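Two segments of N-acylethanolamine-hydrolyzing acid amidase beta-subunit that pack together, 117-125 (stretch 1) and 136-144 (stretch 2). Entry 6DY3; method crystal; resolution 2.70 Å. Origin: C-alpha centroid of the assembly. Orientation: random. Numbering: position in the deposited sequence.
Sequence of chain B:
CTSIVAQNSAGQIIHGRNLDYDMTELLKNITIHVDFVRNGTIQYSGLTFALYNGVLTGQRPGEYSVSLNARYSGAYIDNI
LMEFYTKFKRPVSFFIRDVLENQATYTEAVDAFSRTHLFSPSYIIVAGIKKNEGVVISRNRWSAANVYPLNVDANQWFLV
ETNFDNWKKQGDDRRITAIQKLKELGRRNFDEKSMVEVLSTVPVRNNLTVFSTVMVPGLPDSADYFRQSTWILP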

# COMPACT_ATOMS: atom_id res chain seq x y z
N HIS B 117 -2.33 -4.63 19.05
CA HIS B 117 -3.15 -5.78 18.70
C HIS B 117 -2.43 -6.54 17.59
O HIS B 117 -1.49 -6.03 16.99
N LEU B 118 -2.88 -7.77 17.35
CA LEU B 118 -2.28 -8.58 16.30
C LEU B 118 -2.32 -7.83 14.98
O LEU B 118 -3.39 -7.41 14.51
N PHE B 119 -1.15 -7.65 14.37
CA PHE B 119 -1.07 -7.02 13.07
C PHE B 119 0.15 -7.56 12.35
O PHE B 119 1.20 -7.78 12.96
N SER B 120 -0.00 -7.80 11.05
CA SER B 120 1.07 -8.39 10.28
C SER B 120 2.30 -7.47 10.33
O SER B 120 2.15 -6.25 10.19
N PRO B 121 3.50 -8.00 10.54
CA PRO B 121 4.68 -7.14 10.59
C PRO B 121 4.81 -6.34 9.30
O PRO B 121 4.65 -6.87 8.19
N SER B 122 5.08 -5.05 9.44
CA SER B 122 5.08 -4.14 8.31
C SER B 122 5.59 -2.79 8.78
O SER B 122 5.81 -2.57 9.98
N TYR B 123 5.79 -1.89 7.82
CA TYR B 123 6.08 -0.50 8.10
C TYR B 123 4.94 0.34 7.54
O TYR B 123 4.65 0.28 6.34
N ILE B 124 4.30 1.12 8.41
CA ILE B 124 3.24 2.04 8.02
C ILE B 124 3.83 3.44 8.06
O ILE B 124 4.25 3.92 9.12
N ILE B 125 3.86 4.10 6.90
CA ILE B 125 4.42 5.43 6.76
C ILE B 125 3.27 6.40 6.59
O ILE B 125 2.45 6.25 5.68
N VAL B 136 7.27 6.86 10.69
CA VAL B 136 7.32 5.45 10.31
C VAL B 136 6.83 4.65 11.50
O VAL B 136 7.37 4.77 12.60
N ILE B 137 5.78 3.87 11.29
CA ILE B 137 5.23 2.99 12.32
C ILE B 137 5.72 1.58 12.04
O ILE B 137 5.44 1.01 10.97
N SER B 138 6.44 1.00 12.99
CA SER B 138 6.98 -0.34 12.85
C SER B 138 6.06 -1.31 13.57
O SER B 138 6.02 -1.33 14.81
N ARG B 139 5.31 -2.10 12.81
CA ARG B 139 4.51 -3.18 13.37
C ARG B 139 5.43 -4.36 13.60
O ARG B 139 5.95 -4.95 12.64
N ASN B 140 5.64 -4.72 14.86
CA ASN B 140 6.58 -5.76 15.23
C ASN B 140 5.86 -7.09 15.41
O ASN B 140 4.64 -7.17 15.43
N ARG B 141 6.66 -8.14 15.53
CA ARG B 141 6.14 -9.47 15.83
C ARG B 141 5.66 -9.49 17.29
O ARG B 141 6.49 -9.37 18.20
N TRP B 142 4.36 -9.64 17.56
CA TRP B 142 3.28 -9.75 16.55
C TRP B 142 2.13 -8.82 16.89
O TRP B 142 1.09 -8.86 16.23
N SER B 143 2.33 -7.97 17.89
CA SER B 143 1.25 -7.08 18.33
C SER B 143 1.73 -5.73 18.82
O SER B 143 0.89 -4.89 19.15
N ALA B 144 3.03 -5.48 18.91
CA ALA B 144 3.55 -4.20 19.38
C ALA B 144 3.90 -3.31 18.20
O ALA B 144 4.06 -3.77 17.06

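Where two antiparallel strands meet, the backbone usually settles its own hydrogen-bonding account, and the harder question is how polar groups are satisfied where the ladder ends. These two segments of the N-acylethanolamine-hydrolyzing acid amidase beta-subunit illustrate the principle. In the regular part, Ile-124 and Ile-137 form a hydrogen-bonded pair that satisfies both residues: Ile-124 N donates to Ile-137 O at 2.8 Å, and Ile-137 N to Ile-124 O at 2.7 Å. The next such pair is already looser. Arg-139 N reaches Ser-122 O at 2.9 Å, but the return bond from Ser-122 N to Arg-139 O is weak, at 3.3 Å.

Side chains alternate between the two faces of this ladder. Tyr-123, Ile-125, Val-136 and Ser-138 share one. There Val-136, in the t rotamer, places CG2 3.9 Å from CG1 of Ile-125 and CG1 4.0 Å from CD1 of Tyr-123. The tyrosine, chi1 m, presents its ring edge to Ser-138, with CE1 3.5 Å from OG, while its own hydroxyl is satisfied elsewhere in the structure. On the other face, Ile-124 and Ile-137 adopt the same m,t rotamer and meet CB to CB at 4.0 Å. Ser-122, chi1 p, turns its hydroxyl back within its own stretch, where OG donates to Ser-120 O at 3.0 Å.

Arg-139 also lies on this second face and has the largest area covered by the opposing stretch. Three successive m torsions fold its aliphatic part against apolar neighbours: CG lies 3.6 Å from CD2 of Phe-119 (chi1 t) and 4.0 Å from CD1 of Ile-124. The guanidinium finds its polar partners beyond them. Its NE donates to a water at 3.1 Å, and that water in turn donates to Phe-119 O and Asn-140 O, each 2.9 Å from the water oxygen. One solvent molecule thus serves a buried charged group and two carbonyls, one from each stretch, where the strand pairing has lapsed. Proximity alone is not a bond, however: Arg-139 NH2 lies 2.9 Å from His-117 O, yet the angle is poor. NH1 and NH2 instead find hydrogen bonds just outside the stretches.

Past the water, direct pairing resumes as Phe-119 N donates to Trp-142 O at 3.2 Å. The same carbonyl oxygen, Trp-142 O, receives a CA-H...O contact from Leu-118 CA at 3.4 Å. Trp-142, chi1 m and preceded by a cis peptide, closes this end with apolar contacts: its CZ3 packs 3.6 Å from CG of Pro-121, and its CB 4.0 Å from CD2 of Leu-118.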

# COMPACT_ATOMS: atom_id res chain seq x y z
CB HIS B 117 -4.56 -5.35 18.26
CG HIS B 117 -4.58 -4.24 17.25
ND1 HIS B 117 -3.76 -4.23 16.14
CD2 HIS B 117 -5.30 -3.11 17.19
CE1 HIS B 117 -3.99 -3.14 15.44
NE2 HIS B 117 -4.92 -2.44 16.05
CB LEU B 118 -3.00 -9.92 16.18
CG LEU B 118 -2.61 -11.02 17.18
CD1 LEU B 118 -3.47 -12.24 16.96
CD2 LEU B 118 -1.13 -11.39 17.07
CB PHE B 119 -0.98 -5.49 13.19
CG PHE B 119 -1.35 -4.78 11.93
CD1 PHE B 119 -2.68 -4.51 11.64
CD2 PHE B 119 -0.37 -4.38 11.03
CE1 PHE B 119 -3.02 -3.86 10.47
CE2 PHE B 119 -0.70 -3.73 9.86
CZ PHE B 119 -2.03 -3.46 9.57
CB SER B 120 0.62 -8.61 8.84
OG SER B 120 1.57 -9.37 8.11
CB PRO B 121 5.84 -8.12 10.77
CG PRO B 121 5.23 -9.30 11.41
CD PRO B 121 3.85 -9.40 10.83
CB SER B 122 3.68 -4.03 7.70
OG SER B 122 2.74 -3.67 8.69
CB TYR B 123 7.39 -0.06 7.46
CG TYR B 123 8.62 -0.73 8.03
CD1 TYR B 123 9.08 -0.43 9.31
CD2 TYR B 123 9.36 -1.63 7.26
CE1 TYR B 123 10.21 -1.03 9.82
CE2 TYR B 123 10.49 -2.23 7.77
CZ TYR B 123 10.91 -1.93 9.04
OH TYR B 123 12.05 -2.52 9.54
CB ILE B 124 2.01 1.91 8.93
CG1 ILE B 124 1.46 0.48 8.87
CG2 ILE B 124 0.94 2.91 8.51
CD1 ILE B 124 0.34 0.20 9.84
CB ILE B 125 5.40 5.51 5.58
CG1 ILE B 125 6.63 4.63 5.82
CG2 ILE B 125 5.82 6.95 5.32
CD1 ILE B 125 6.46 3.18 5.42
CB VAL B 136 8.74 5.02 9.90
CG1 VAL B 136 8.82 3.52 9.73
CG2 VAL B 136 9.16 5.71 8.62
CB ILE B 137 3.70 3.05 12.36
CG1 ILE B 137 3.24 4.48 12.66
CG2 ILE B 137 3.15 2.05 13.39
CD1 ILE B 137 1.74 4.69 12.54
CB SER B 138 8.40 -0.42 13.42
OG SER B 138 9.23 0.53 12.78
CB ARG B 139 3.35 -3.54 12.44
CG ARG B 139 2.38 -2.39 12.19
CD ARG B 139 1.78 -1.86 13.49
NE ARG B 139 1.30 -2.92 14.37
CZ ARG B 139 0.51 -2.74 15.42
NH1 ARG B 139 0.10 -1.52 15.73
NH2 ARG B 139 0.14 -3.77 16.15
CB ASN B 140 7.33 -5.38 16.51
CG ASN B 140 8.08 -4.08 16.39
OD1 ASN B 140 8.75 -3.83 15.39
ND2 ASN B 140 7.97 -3.23 17.41
CB ARG B 141 7.21 -10.53 15.61
CG ARG B 141 7.57 -10.73 14.16
CD ARG B 141 8.72 -11.70 14.01
NE ARG B 141 8.95 -12.10 12.63
CZ ARG B 141 9.97 -12.85 12.22
NH1 ARG B 141 10.87 -13.27 13.09
NH2 ARG B 141 10.09 -13.17 10.93
CB TRP B 142 2.78 -11.19 16.47
CG TRP B 142 3.83 -12.17 16.04
CD1 TRP B 142 4.63 -12.92 16.85
CD2 TRP B 142 4.18 -12.52 14.69
NE1 TRP B 142 5.47 -13.71 16.09
CE2 TRP B 142 5.22 -13.48 14.77
CE3 TRP B 142 3.73 -12.11 13.44
CZ2 TRP B 142 5.80 -14.04 13.63
CZ3 TRP B 142 4.31 -12.66 12.31
CH2 TRP B 142 5.34 -13.62 12.42
CB SER B 143 0.45 -7.79 19.43
OG SER B 143 1.31 -8.15 20.49
CB ALA B 144 4.78 -4.41 20.27
O HOH W 1 2.12 -5.86 14.93